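F5/8 type C domain protein (Bacteroides ovatus, PDB 4ZRX) probably cleaves terminal alpha-linked L-fucose from glycans, as an alpha-L-fucosidase with a TIM-barrel catalytic domain and an appended F5/8 type C domain that may bind sugars. Local coordinates at residues S146-N151 and N188-N193; T237-T242 and E445-A450; R365-T370 and I395-R400; K481-A484 and L488-D491; F501-S506 and T513-Y518. All coordinates share one frame; numbering follows the deposited sequence.

Contact 1. Residues S146-N151 and N188-N193; sequences SPWDRN and NGEGPN
Two loops that follow neighbouring parallel barrel strands, 140-145 and 181-184, meet where Trp148 lies against Asn188, Gly189 and Glu190. The one direct hydrogen bond between them is nearly linear: Trp148 NE1 to Glu190 OE2, 2.8 Å with 175° at the hydrogen. The carboxylate oxygen lies in the indole plane and uses its anti lone pair, while the carboxylate itself stands almost upright to the ring. A bend at chi2 (-66°) folds the Glu190 chain back to bring its acid there. Over one indole face, Gly189 N lies 3.2 Å from Trp148 CH2, and Asn188 CA makes a CH-pi contact 4.1 Å from the six-membered ring centroid. A side chain at Gly189 would run into CH2. Asn188 OD1 accepts from Glu190 N, an Asx turn that shapes the loop under the ring. Arg150 CG lies over the rim of the opposite face, and a water accepting from Arg150 NE donates to Glu190 OE2, giving OE2 a second donor; Glu190 OE1 is bonded to Lys195 N. Around the indole stand the rings of Trp60, His99 and Tyr155. Such an aromatic-rich meeting of loops at the C-terminal ends of barrel strands is consistent with the active-site mouth of a TIM-barrel glycosidase.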
# COMPACT_ATOMS: atom_id res chain seq x y z
N SER A 146 -2.77 -15.02 13.81
CA SER A 146 -2.97 -15.84 12.59
C SER A 146 -3.93 -17.02 12.80
O SER A 146 -3.65 -17.89 13.67
CB SER A 146 -1.65 -16.33 12.05
OG SER A 146 -1.81 -17.14 10.93
N PRO A 147 -5.04 -17.06 12.05
CA PRO A 147 -5.90 -18.28 12.11
C PRO A 147 -5.11 -19.52 11.71
O PRO A 147 -5.12 -20.49 12.46
CB PRO A 147 -7.03 -17.94 11.13
CG PRO A 147 -7.07 -16.44 11.15
CD PRO A 147 -5.68 -15.99 11.25
N TRP A 148 -4.37 -19.47 10.59
CA TRP A 148 -3.54 -20.61 10.16
C TRP A 148 -2.34 -20.70 11.13
O TRP A 148 -1.60 -19.74 11.33
CB TRP A 148 -3.05 -20.38 8.73
CG TRP A 148 -2.19 -21.47 8.11
CD1 TRP A 148 -2.22 -22.83 8.35
CD2 TRP A 148 -1.19 -21.26 7.14
NE1 TRP A 148 -1.28 -23.47 7.56
CE2 TRP A 148 -0.65 -22.54 6.80
CE3 TRP A 148 -0.69 -20.12 6.48
CZ2 TRP A 148 0.37 -22.68 5.86
CZ3 TRP A 148 0.32 -20.26 5.58
CH2 TRP A 148 0.84 -21.55 5.26
N ASP A 149 -2.14 -21.89 11.72
CA ASP A 149 -1.09 -22.08 12.69
C ASP A 149 -0.37 -23.38 12.29
O ASP A 149 -0.94 -24.47 12.38
CB ASP A 149 -1.70 -22.15 14.10
CG ASP A 149 -0.68 -22.18 15.20
OD1 ASP A 149 0.40 -22.80 15.01
OD2 ASP A 149 -0.94 -21.59 16.31
N ARG A 150 0.88 -23.25 11.87
CA ARG A 150 1.62 -24.37 11.36
C ARG A 150 2.37 -25.11 12.48
O ARG A 150 3.02 -26.10 12.19
CB ARG A 150 2.64 -23.87 10.33
CG ARG A 150 1.94 -23.19 9.15
CD ARG A 150 2.98 -22.63 8.19
NE ARG A 150 3.42 -23.65 7.24
CZ ARG A 150 4.14 -23.40 6.13
NH1 ARG A 150 4.60 -22.20 5.86
NH2 ARG A 150 4.42 -24.39 5.31
N ASN A 151 2.33 -24.61 13.70
CA ASN A 151 3.03 -25.26 14.82
C ASN A 151 2.07 -26.08 15.65
O ASN A 151 2.35 -27.23 16.00
CB ASN A 151 3.68 -24.25 15.72
CG ASN A 151 4.30 -24.89 16.95
OD1 ASN A 151 3.67 -25.03 18.02
ND2 ASN A 151 5.55 -25.34 16.79
N ASN A 188 -3.72 -19.11 3.74
CA ASN A 188 -3.62 -20.44 4.19
C ASN A 188 -2.91 -21.26 3.10
O ASN A 188 -3.37 -21.32 1.97
CB ASN A 188 -5.00 -21.04 4.48
CG ASN A 188 -4.89 -22.33 5.23
OD1 ASN A 188 -4.25 -23.29 4.76
ND2 ASN A 188 -5.39 -22.34 6.44
N GLY A 189 -1.77 -21.82 3.43
CA GLY A 189 -1.00 -22.62 2.46
C GLY A 189 -1.05 -24.11 2.72
O GLY A 189 -0.17 -24.82 2.28
N GLU A 190 -2.01 -24.60 3.50
CA GLU A 190 -2.12 -26.06 3.71
C GLU A 190 -2.30 -26.75 2.35
O GLU A 190 -1.66 -27.76 2.11
CB GLU A 190 -3.24 -26.41 4.68
CG GLU A 190 -2.91 -26.03 6.12
CD GLU A 190 -1.74 -26.85 6.72
OE1 GLU A 190 -1.64 -28.09 6.40
OE2 GLU A 190 -0.92 -26.28 7.52
N GLY A 191 -3.15 -26.17 1.50
CA GLY A 191 -3.33 -26.56 0.09
C GLY A 191 -4.35 -27.67 -0.03
O GLY A 191 -5.01 -27.98 0.96
N PRO A 192 -4.49 -28.30 -1.24
CA PRO A 192 -5.44 -29.45 -1.36
C PRO A 192 -5.14 -30.61 -0.37
O PRO A 192 -6.07 -31.30 0.06
CB PRO A 192 -5.31 -29.89 -2.84
CG PRO A 192 -4.66 -28.73 -3.57
CD PRO A 192 -3.84 -27.97 -2.53
N ASN A 193 -3.88 -30.78 0.03
CA ASN A 193 -3.47 -31.74 1.05
C ASN A 193 -3.19 -31.06 2.38
O ASN A 193 -3.37 -29.87 2.49
CB ASN A 193 -2.26 -32.46 0.52
CG ASN A 193 -2.55 -33.06 -0.81
OD1 ASN A 193 -3.34 -33.99 -0.88
ND2 ASN A 193 -2.02 -32.48 -1.89
O HOH W 1 2.07 -26.13 7.50

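Contact 2. Residues T237-T242 and E445-A450; sequences TEWNAT and ECRLTA
Arg447 NH1 donates to a water 2.8 Å away, and that water donates in turn to Ala241 O, also at 2.8 Å, so a single water joins the guanidinium to the opposing backbone. The water sits at the guanidinium edge, in its plane. The direct contact is a stack with Trp239: group centres are 3.8 Å apart and the planes differ by only 11°. Arg447 CZ lies over the six-membered ring 23° off its normal, which makes this a cation-pi pair as well as a flat stack. The ring atom Trp239 CH2 comes under the middle of the guanidinium, 3.5 Å from Arg447 CZ, whereas Arg447 NH2 overlies the rim near CZ2, again at 3.5 Å. The two side chains approach from opposite directions, and the arginine, extended from CG to NE, spans the gap between the backbones. Its other nitrogens are held too, NE by a salt bridge to Glu402 and NH2 by a bond to Gly269 O. With all three nitrogens engaged, rotation of the flat group should be fixed and its charge partly balanced by Glu402. Both touching residues are buried. Trp239 leads into strand 241-242, which pairs with strand 279-290 of the barrel sheet, whereas Arg447 follows strand 438-446 of the beta-sandwich after the barrel and packs against helix 20-27, so the stack bridges the two domains.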
# COMPACT_ATOMS: atom_id res chain seq x y z
N THR A 237 -12.82 3.66 -8.03
CA THR A 237 -14.23 3.52 -7.71
C THR A 237 -14.30 2.51 -6.58
O THR A 237 -14.13 1.30 -6.82
CB THR A 237 -14.99 2.99 -8.88
OG1 THR A 237 -14.87 3.84 -10.00
CG2 THR A 237 -16.49 2.77 -8.57
N GLU A 238 -14.47 3.02 -5.34
CA GLU A 238 -14.43 2.18 -4.15
C GLU A 238 -15.76 2.27 -3.41
O GLU A 238 -16.03 3.29 -2.72
CB GLU A 238 -13.26 2.54 -3.26
CG GLU A 238 -13.05 1.54 -2.09
CD GLU A 238 -12.52 0.18 -2.51
OE1 GLU A 238 -11.34 0.05 -2.93
OE2 GLU A 238 -13.28 -0.83 -2.48
N TRP A 239 -16.57 1.23 -3.58
CA TRP A 239 -17.87 1.05 -2.90
C TRP A 239 -17.65 0.31 -1.59
O TRP A 239 -17.30 -0.87 -1.58
CB TRP A 239 -18.84 0.26 -3.77
CG TRP A 239 -19.41 1.09 -4.85
CD1 TRP A 239 -19.09 1.05 -6.16
CD2 TRP A 239 -20.33 2.18 -4.70
NE1 TRP A 239 -19.74 2.02 -6.83
CE2 TRP A 239 -20.52 2.73 -5.98
CE3 TRP A 239 -21.00 2.74 -3.62
CZ2 TRP A 239 -21.33 3.81 -6.22
CZ3 TRP A 239 -21.81 3.84 -3.85
CH2 TRP A 239 -21.98 4.36 -5.17
N ASN A 240 -17.83 1.01 -0.48
CA ASN A 240 -17.80 0.37 0.83
C ASN A 240 -19.14 -0.15 1.25
O ASN A 240 -19.25 -0.92 2.21
CB ASN A 240 -17.13 1.29 1.82
CG ASN A 240 -15.63 1.40 1.57
OD1 ASN A 240 -15.01 0.47 1.02
ND2 ASN A 240 -15.07 2.49 1.93
N ALA A 241 -20.19 0.30 0.57
CA ALA A 241 -21.47 -0.38 0.57
C ALA A 241 -21.34 -1.39 -0.59
O ALA A 241 -21.43 -1.03 -1.76
CB ALA A 241 -22.63 0.62 0.30
N THR A 242 -21.06 -2.64 -0.25
CA THR A 242 -20.56 -3.62 -1.21
C THR A 242 -21.38 -4.90 -1.21
O THR A 242 -22.00 -5.31 -0.19
CB THR A 242 -19.05 -3.95 -0.94
OG1 THR A 242 -18.64 -4.91 -1.90
CG2 THR A 242 -18.79 -4.48 0.49
N GLU A 445 -23.80 12.20 -10.94
CA GLU A 445 -24.68 11.08 -10.66
C GLU A 445 -24.60 10.74 -9.19
O GLU A 445 -23.51 10.69 -8.67
CB GLU A 445 -24.27 9.83 -11.45
CG GLU A 445 -24.44 9.90 -12.97
CD GLU A 445 -23.86 8.64 -13.63
OE1 GLU A 445 -24.01 7.52 -13.05
OE2 GLU A 445 -23.20 8.78 -14.68
N CYS A 446 -25.73 10.41 -8.59
CA CYS A 446 -25.71 9.92 -7.20
C CYS A 446 -26.93 9.11 -6.92
O CYS A 446 -27.94 9.19 -7.68
CB CYS A 446 -25.55 11.03 -6.21
SG CYS A 446 -26.88 12.32 -6.26
N ARG A 447 -26.86 8.34 -5.85
CA ARG A 447 -27.98 7.60 -5.33
C ARG A 447 -28.75 8.49 -4.39
O ARG A 447 -28.18 9.06 -3.47
CB ARG A 447 -27.48 6.35 -4.62
CG ARG A 447 -26.64 5.49 -5.57
CD ARG A 447 -26.00 4.30 -4.83
NE ARG A 447 -25.30 3.47 -5.80
CZ ARG A 447 -24.74 2.29 -5.56
NH1 ARG A 447 -24.74 1.74 -4.33
NH2 ARG A 447 -24.14 1.67 -6.56
N LEU A 448 -30.09 8.56 -4.59
CA LEU A 448 -30.90 9.47 -3.77
C LEU A 448 -30.27 10.87 -3.73
O LEU A 448 -29.88 11.34 -4.78
CB LEU A 448 -31.11 8.95 -2.38
CG LEU A 448 -31.82 7.61 -2.22
CD1 LEU A 448 -32.11 7.29 -0.73
CD2 LEU A 448 -33.11 7.52 -3.03
N THR A 449 -30.22 11.55 -2.57
CA THR A 449 -29.57 12.84 -2.43
C THR A 449 -28.19 12.68 -1.83
O THR A 449 -28.07 12.07 -0.77
CB THR A 449 -30.45 13.75 -1.58
OG1 THR A 449 -31.71 13.91 -2.23
CG2 THR A 449 -29.85 15.13 -1.42
N ALA A 450 -27.15 13.21 -2.48
CA ALA A 450 -25.79 13.17 -1.97
C ALA A 450 -25.58 14.24 -0.92
O ALA A 450 -26.15 15.32 -1.04
CB ALA A 450 -24.79 13.42 -3.09
O HOH W 2 -23.41 -0.66 -3.70

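Contact 3. Residues R365-T370 and I395-R400; sequences RKYWST and ITKGQR
With CG of Tyr367 opposite its backbone N (chi1 -167°) and CG of Lys397 opposite its carbonyl carbon (chi1 -59°), each side chain is launched toward the other segment. The lysine then runs extended to its ammonium group, and Lys397 NZ donates to Tyr367 OH at 3.1 Å. The two side chains meet at a slant, which also brings Tyr367 OH to 3.6 Å from Lys397 CD. Asp394 OD2 is the stronger polar partner of this hydroxyl, and the ion pair of Asp394 OD2 with Lys397 NZ is long and weak; the lysine in addition makes a cation-pi contact with Tyr451. The setting is an antiparallel beta-sandwich: Tyr367 immediately precedes strand 368-370, an outermost strand of one four-stranded sheet, and Lys397 ends a 3-10 turn in the loop from strand 388-393 to strand 401-410. An alanine in place of Lys397 removes the donor and the methylene arm, which would probably cost Tyr367 OH a partner, make it lean more on Asp394 and free the ring to swing. Backbone bonding shapes the turn, with Gly398 N 3.1 Å from Ile395 O. Behind it, Arg400 NH2 donates to Lys397 O at 2.9 Å; the donor lies in the carbonyl plane, but the oxygen is 27° out of the guanidinium plane. Gly398, with a positive phi, then turns the chain toward Gln399, which reaches Trp239.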
# COMPACT_ATOMS: atom_id res chain seq x y z
N ARG A 365 -16.56 23.51 4.54
CA ARG A 365 -17.46 22.67 5.30
C ARG A 365 -18.90 23.04 5.29
O ARG A 365 -19.67 22.57 6.13
CB ARG A 365 -17.04 22.63 6.75
CG ARG A 365 -15.72 22.10 6.95
CD ARG A 365 -15.56 21.78 8.44
NE ARG A 365 -14.28 21.18 8.79
CZ ARG A 365 -13.18 21.83 9.15
NH1 ARG A 365 -13.13 23.15 9.19
NH2 ARG A 365 -12.09 21.11 9.47
N LYS A 366 -19.30 23.85 4.31
CA LYS A 366 -20.66 24.12 4.06
C LYS A 366 -21.27 22.83 3.60
O LYS A 366 -20.97 22.41 2.45
CB LYS A 366 -20.81 25.21 2.99
CG LYS A 366 -22.23 25.59 2.67
CD LYS A 366 -22.29 26.82 1.74
CE LYS A 366 -23.74 27.27 1.49
NZ LYS A 366 -23.81 28.59 0.75
N TYR A 367 -22.13 22.24 4.42
CA TYR A 367 -22.72 20.96 4.11
C TYR A 367 -23.62 21.15 2.88
O TYR A 367 -24.43 22.10 2.80
CB TYR A 367 -23.49 20.46 5.32
CG TYR A 367 -23.94 19.02 5.35
CD1 TYR A 367 -25.17 18.63 4.78
CD2 TYR A 367 -23.22 18.06 6.04
CE1 TYR A 367 -25.64 17.30 4.90
CE2 TYR A 367 -23.67 16.74 6.16
CZ TYR A 367 -24.87 16.37 5.58
OH TYR A 367 -25.35 15.12 5.73
N TRP A 368 -23.49 20.25 1.92
CA TRP A 368 -24.11 20.41 0.61
C TRP A 368 -24.96 19.20 0.29
O TRP A 368 -24.42 18.08 0.21
CB TRP A 368 -23.03 20.65 -0.43
CG TRP A 368 -23.55 20.72 -1.80
CD1 TRP A 368 -24.77 21.23 -2.22
CD2 TRP A 368 -22.87 20.33 -2.96
NE1 TRP A 368 -24.86 21.14 -3.58
CE2 TRP A 368 -23.71 20.60 -4.05
CE3 TRP A 368 -21.60 19.80 -3.19
CZ2 TRP A 368 -23.34 20.29 -5.37
CZ3 TRP A 368 -21.22 19.50 -4.49
CH2 TRP A 368 -22.09 19.78 -5.56
N SER A 369 -26.27 19.41 0.18
CA SER A 369 -27.18 18.36 -0.18
C SER A 369 -27.59 18.54 -1.64
O SER A 369 -28.11 19.61 -2.00
CB SER A 369 -28.42 18.43 0.68
OG SER A 369 -28.09 18.38 2.04
N THR A 370 -27.44 17.52 -2.47
CA THR A 370 -27.72 17.67 -3.89
C THR A 370 -28.14 16.41 -4.56
O THR A 370 -27.77 15.34 -4.17
CB THR A 370 -26.47 18.28 -4.66
OG1 THR A 370 -26.84 18.68 -5.98
CG2 THR A 370 -25.35 17.32 -4.73
N ILE A 395 -20.79 9.97 5.33
CA ILE A 395 -21.05 8.55 5.23
C ILE A 395 -21.90 8.04 6.41
O ILE A 395 -22.36 6.90 6.38
CB ILE A 395 -19.77 7.70 5.05
CG1 ILE A 395 -18.81 7.97 6.19
CG2 ILE A 395 -19.16 7.99 3.69
CD1 ILE A 395 -17.68 6.96 6.24
N THR A 396 -22.17 8.88 7.39
CA THR A 396 -23.17 8.55 8.43
C THR A 396 -24.55 8.40 7.87
O THR A 396 -25.44 7.93 8.58
CB THR A 396 -23.20 9.53 9.68
OG1 THR A 396 -23.78 10.80 9.33
CG2 THR A 396 -21.82 9.74 10.22
N LYS A 397 -24.78 8.86 6.63
CA LYS A 397 -26.02 8.73 5.96
C LYS A 397 -25.92 7.88 4.72
O LYS A 397 -26.85 7.79 3.94
CB LYS A 397 -26.55 10.13 5.63
CG LYS A 397 -26.74 10.98 6.87
CD LYS A 397 -27.37 12.30 6.55
CE LYS A 397 -27.54 13.07 7.86
NZ LYS A 397 -27.74 14.50 7.62
N GLY A 398 -24.76 7.25 4.50
CA GLY A 398 -24.59 6.32 3.40
C GLY A 398 -23.58 6.78 2.38
O GLY A 398 -23.12 7.95 2.40
N GLN A 399 -23.26 5.89 1.44
CA GLN A 399 -22.37 6.23 0.34
C GLN A 399 -23.19 6.40 -0.91
O GLN A 399 -23.82 5.46 -1.34
CB GLN A 399 -21.32 5.10 0.14
CG GLN A 399 -20.31 5.53 -0.89
CD GLN A 399 -19.23 4.55 -1.16
OE1 GLN A 399 -19.08 3.54 -0.47
NE2 GLN A 399 -18.38 4.89 -2.10
N ARG A 400 -23.16 7.58 -1.54
CA ARG A 400 -24.14 7.90 -2.58
C ARG A 400 -23.59 8.42 -3.88
O ARG A 400 -24.18 8.20 -4.91
CB ARG A 400 -25.14 8.91 -2.02
CG ARG A 400 -25.82 8.37 -0.77
CD ARG A 400 -26.86 9.29 -0.25
NE ARG A 400 -27.51 8.72 0.93
CZ ARG A 400 -28.72 9.08 1.36
NH1 ARG A 400 -29.42 10.03 0.73
NH2 ARG A 400 -29.20 8.52 2.45

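Contact 4. Residues K481-A484 and L488-D491; sequences KQVA and LTID. With EDO (1,2-ethanediol), chain E.
Val483 and Ala484 both face Thr489 across the hairpin, and this bulge sets the direction of Val483. Val483 N and Ala484 N converge on Thr489 O, at 2.7 Å and 3.2 Å respectively, both from the same face of its carbonyl plane. Helix-like backbone angles at Val483 (phi -85°, psi -37°) turn its side chain toward the partner strand rather than to a sheet face. There Val483 CB rests 4.0 Å from Thr489 CG2, and the CG2 branch, opposite the carbonyl carbon, reaches Asp491 CB at the same distance. Beyond the bulge the register is shifted by one: Ala484 pairs with Thr489, with Ala484 CB 3.9 Å from Thr489 CB, on the face shared with Lys481 and Asp491. On the other face, Gln482 is the non-hydrogen-bonded mate of Ile490. Its chain leaves with CG opposite the backbone N (chi1 178°), stays extended, and crosses Leu488 at about a right angle, bringing Gln482 NE2 to 3.5 Å from Leu488 CD1. Lys481 leads away from the pair, its ammonium well short of the Asp491 carboxylate, which is instead salt-bridged to Arg559; Thr489 OG1 is bonded to Pro487 O. Reciprocal backbone bonds tie Lys481 to Asp491 at one end. At the other, Leu488 N donates to O1 of a 1,2-ethanediol, 2.8 Å away, probably picked up from the crystallisation medium and also bonded to Leu563 O and Ala565 N. The arrangement is a classic beta bulge in an antiparallel hairpin, here forming one edge of the five-stranded sheet of the F5/8 type C sandwich.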
# COMPACT_ATOMS: atom_id res chain seq x y z
N LYS A 481 23.96 14.68 -21.06
CA LYS A 481 23.03 15.26 -22.02
C LYS A 481 23.05 14.46 -23.31
O LYS A 481 24.11 14.18 -23.84
CB LYS A 481 23.38 16.73 -22.31
CG LYS A 481 23.01 17.64 -21.16
CD LYS A 481 23.71 18.99 -21.18
CE LYS A 481 23.42 19.74 -19.86
NZ LYS A 481 23.75 21.21 -19.94
N GLN A 482 21.88 14.12 -23.83
CA GLN A 482 21.78 13.42 -25.11
C GLN A 482 22.03 14.38 -26.24
O GLN A 482 21.33 15.36 -26.38
CB GLN A 482 20.40 12.80 -25.30
CG GLN A 482 20.23 12.10 -26.66
CD GLN A 482 19.06 11.17 -26.68
OE1 GLN A 482 18.23 11.22 -27.59
NE2 GLN A 482 18.99 10.31 -25.68
N VAL A 483 23.05 14.11 -27.04
CA VAL A 483 23.34 14.89 -28.26
C VAL A 483 22.55 14.44 -29.49
O VAL A 483 22.19 15.24 -30.33
CB VAL A 483 24.84 14.82 -28.59
CG1 VAL A 483 25.15 15.53 -29.92
CG2 VAL A 483 25.65 15.44 -27.44
N ALA A 484 22.32 13.14 -29.63
CA ALA A 484 21.64 12.61 -30.82
C ALA A 484 20.99 11.29 -30.43
O ALA A 484 21.51 10.57 -29.58
CB ALA A 484 22.60 12.43 -31.97
N LEU A 488 22.68 6.75 -30.86
CA LEU A 488 22.68 7.33 -29.53
C LEU A 488 24.04 7.97 -29.25
O LEU A 488 25.05 7.28 -29.27
CB LEU A 488 22.39 6.25 -28.50
CG LEU A 488 22.33 6.79 -27.08
CD1 LEU A 488 21.21 7.87 -26.86
CD2 LEU A 488 22.07 5.58 -26.21
N THR A 489 24.05 9.29 -29.04
CA THR A 489 25.25 10.04 -28.75
C THR A 489 25.03 10.88 -27.49
O THR A 489 24.01 11.58 -27.35
CB THR A 489 25.63 10.95 -29.99
OG1 THR A 489 25.66 10.17 -31.21
CG2 THR A 489 26.98 11.64 -29.81
N ILE A 490 25.99 10.79 -26.58
CA ILE A 490 25.82 11.29 -25.23
C ILE A 490 27.05 12.09 -24.79
O ILE A 490 28.18 11.64 -24.91
CB ILE A 490 25.62 10.12 -24.21
CG1 ILE A 490 24.37 9.29 -24.53
CG2 ILE A 490 25.58 10.65 -22.76
CD1 ILE A 490 24.37 7.88 -23.87
N ASP A 491 26.80 13.29 -24.29
CA ASP A 491 27.78 14.11 -23.63
C ASP A 491 27.71 13.74 -22.15
O ASP A 491 26.69 14.00 -21.50
CB ASP A 491 27.42 15.60 -23.86
CG ASP A 491 28.32 16.57 -23.12
OD1 ASP A 491 29.12 16.16 -22.26
OD2 ASP A 491 28.22 17.79 -23.40
C1 EDO E . 21.74 2.79 -31.86
O1 EDO E . 22.32 3.95 -31.24
C2 EDO E . 21.59 2.97 -33.37
O2 EDO E . 22.89 3.14 -33.95

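Contact 5. Residues F501-S506 and T513-Y518; sequences FTYAPS and TMAFRY
Across the interior of the F5/8 type C beta-sandwich, Tyr503, at the end of strand 495-503, meets Ala515 just ahead of strand 517-523 of the facing sheet. This is the tight part. Ala515 N donates to Tyr503 OH at 3.0 Å with 159° at the hydrogen, and Ala515 CB rests 3.6 Å from Tyr503 CE2. The phenol swings across because its CG lies opposite the backbone N (chi1 169°), and Pro505 CD sits above the centre of one ring face, which probably limits its tilt. Met514, present as selenomethionine, crosses the tyrosine at about a right angle, its CB 3.4 Å from Tyr503 OH, then bends at chi3 so that CE meets Pro505 CG at 3.5 Å. Farther along, Phe501 points its ring edge at the face of Tyr518 in an offset edge-to-face pair, centroids 5.8 Å apart and planes at 77°; each ring also stacks on another aromatic, Phe520 and Phe538 respectively. A phenylalanine at Tyr503 lacks the hydroxyl and is likely to leave the buried Ala515 N without its acceptor. The outer side is looser. Phe516 and Arg517, facing Thr566 in a classic beta bulge, take no part in the core: CB of Phe516 points away, and the exposed Arg517 lays its guanidinium over Phe516 CE2 and forms a salt bridge with Glu537. Back inside, Ala515 O is buried with no hydrogen-bonding partner in the model, lying 3.5 Å from Tyr503 CE2.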
# COMPACT_ATOMS: atom_id res chain seq x y z
N PHE A 501 31.77 0.22 -20.69
CA PHE A 501 30.39 0.67 -20.81
C PHE A 501 29.52 -0.57 -20.69
O PHE A 501 29.97 -1.71 -20.88
CB PHE A 501 30.07 1.45 -22.09
CG PHE A 501 29.72 0.60 -23.31
CD1 PHE A 501 30.71 -0.03 -24.05
CD2 PHE A 501 28.43 0.47 -23.72
CE1 PHE A 501 30.42 -0.78 -25.15
CE2 PHE A 501 28.13 -0.31 -24.85
CZ PHE A 501 29.16 -0.92 -25.56
N THR A 502 28.27 -0.34 -20.34
CA THR A 502 27.30 -1.41 -20.21
C THR A 502 26.08 -1.07 -21.06
O THR A 502 25.68 0.13 -21.17
CB THR A 502 26.92 -1.53 -18.75
OG1 THR A 502 28.07 -2.01 -18.05
CG2 THR A 502 25.73 -2.49 -18.53
N TYR A 503 25.55 -2.08 -21.71
CA TYR A 503 24.26 -1.94 -22.38
C TYR A 503 23.27 -2.77 -21.57
O TYR A 503 23.51 -3.97 -21.37
CB TYR A 503 24.36 -2.45 -23.82
CG TYR A 503 22.98 -2.57 -24.49
CD1 TYR A 503 22.06 -1.50 -24.48
CD2 TYR A 503 22.62 -3.73 -25.17
CE1 TYR A 503 20.79 -1.62 -25.11
CE2 TYR A 503 21.41 -3.84 -25.84
CZ TYR A 503 20.50 -2.78 -25.81
OH TYR A 503 19.30 -2.96 -26.46
N ALA A 504 22.18 -2.13 -21.10
CA ALA A 504 21.17 -2.78 -20.24
C ALA A 504 19.82 -2.54 -20.87
O ALA A 504 19.20 -1.52 -20.60
CB ALA A 504 21.20 -2.21 -18.83
N PRO A 505 19.35 -3.46 -21.73
CA PRO A 505 18.00 -3.36 -22.27
C PRO A 505 16.97 -2.99 -21.18
O PRO A 505 16.97 -3.60 -20.11
CB PRO A 505 17.74 -4.76 -22.81
CG PRO A 505 19.08 -5.19 -23.26
CD PRO A 505 20.05 -4.64 -22.24
N SER A 506 16.14 -1.99 -21.47
CA SER A 506 15.11 -1.51 -20.54
C SER A 506 14.28 -2.67 -19.98
O SER A 506 13.84 -3.54 -20.75
CB SER A 506 14.20 -0.53 -21.26
OG SER A 506 13.15 -0.14 -20.37
N THR A 513 13.78 -4.45 -31.34
CA THR A 513 14.60 -3.26 -31.58
C THR A 513 15.93 -3.15 -30.76
O THR A 513 16.65 -2.13 -30.82
CB THR A 513 13.74 -2.02 -31.32
OG1 THR A 513 14.45 -0.86 -31.75
CG2 THR A 513 13.43 -1.89 -29.87
N MSE A 514 16.23 -4.18 -29.96
CA MSE A 514 17.42 -4.13 -29.08
C MSE A 514 18.72 -4.17 -29.88
O MSE A 514 18.75 -4.68 -31.01
CB MSE A 514 17.40 -5.28 -28.08
CG MSE A 514 17.62 -6.67 -28.69
SE MSE A 514 17.04 -8.07 -27.47
CE MSE A 514 17.79 -7.33 -25.77
N ALA A 515 19.79 -3.65 -29.29
CA ALA A 515 21.12 -3.73 -29.91
C ALA A 515 21.69 -5.14 -29.81
O ALA A 515 21.56 -5.82 -28.76
CB ALA A 515 22.06 -2.76 -29.26
N PHE A 516 22.37 -5.55 -30.88
CA PHE A 516 23.08 -6.81 -30.93
C PHE A 516 24.53 -6.61 -31.44
O PHE A 516 25.49 -6.85 -30.70
CB PHE A 516 22.31 -7.80 -31.80
CG PHE A 516 23.01 -9.12 -31.99
CD1 PHE A 516 23.53 -9.83 -30.89
CD2 PHE A 516 23.14 -9.67 -33.29
CE1 PHE A 516 24.17 -11.07 -31.07
CE2 PHE A 516 23.77 -10.92 -33.48
CZ PHE A 516 24.29 -11.61 -32.38
N ARG A 517 24.65 -6.19 -32.70
CA ARG A 517 25.97 -5.85 -33.26
C ARG A 517 26.22 -4.36 -33.01
O ARG A 517 25.31 -3.55 -33.17
CB ARG A 517 26.05 -6.17 -34.75
CG ARG A 517 25.76 -7.62 -35.06
CD ARG A 517 26.42 -8.12 -36.36
NE ARG A 517 26.25 -9.58 -36.48
CZ ARG A 517 26.90 -10.51 -35.75
NH1 ARG A 517 27.82 -10.17 -34.85
NH2 ARG A 517 26.62 -11.80 -35.93
N TYR A 518 27.42 -3.99 -32.57
CA TYR A 518 27.64 -2.62 -32.21
C TYR A 518 29.06 -2.17 -32.45
O TYR A 518 29.96 -3.01 -32.60
CB TYR A 518 27.30 -2.40 -30.73
CG TYR A 518 28.29 -3.04 -29.83
CD1 TYR A 518 29.45 -2.37 -29.43
CD2 TYR A 518 28.10 -4.33 -29.38
CE1 TYR A 518 30.43 -3.00 -28.63
CE2 TYR A 518 29.05 -4.95 -28.57
CZ TYR A 518 30.21 -4.28 -28.20
OH TYR A 518 31.13 -4.91 -27.39

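In the fold
The five contacts fall into three regions. Contact 1 lies at the C-terminal end of the barrel strands, where TIM-barrel active sites are found, with its centre 37 Å from that of contact 2. Contacts 2 and 3 touch, centres 11 Å apart, through two probable hydrogen bonds: Asn240 N to Gln399 OE1, 2.8 Å, links barrel to sandwich, and Ala450 N to Thr370 O, 2.8 Å, lies within the sandwich sheet. Contact 3 is nested in the chain loop closed by contact 2. Contacts 4 and 5 share the F5/8 type C domain, centres 16 Å and nearest atoms about 7 Å apart. At the nearest atoms contact 5 is about 34 Å and contact 4 about 46 Å from contact 1, both remote from the presumed catalytic end.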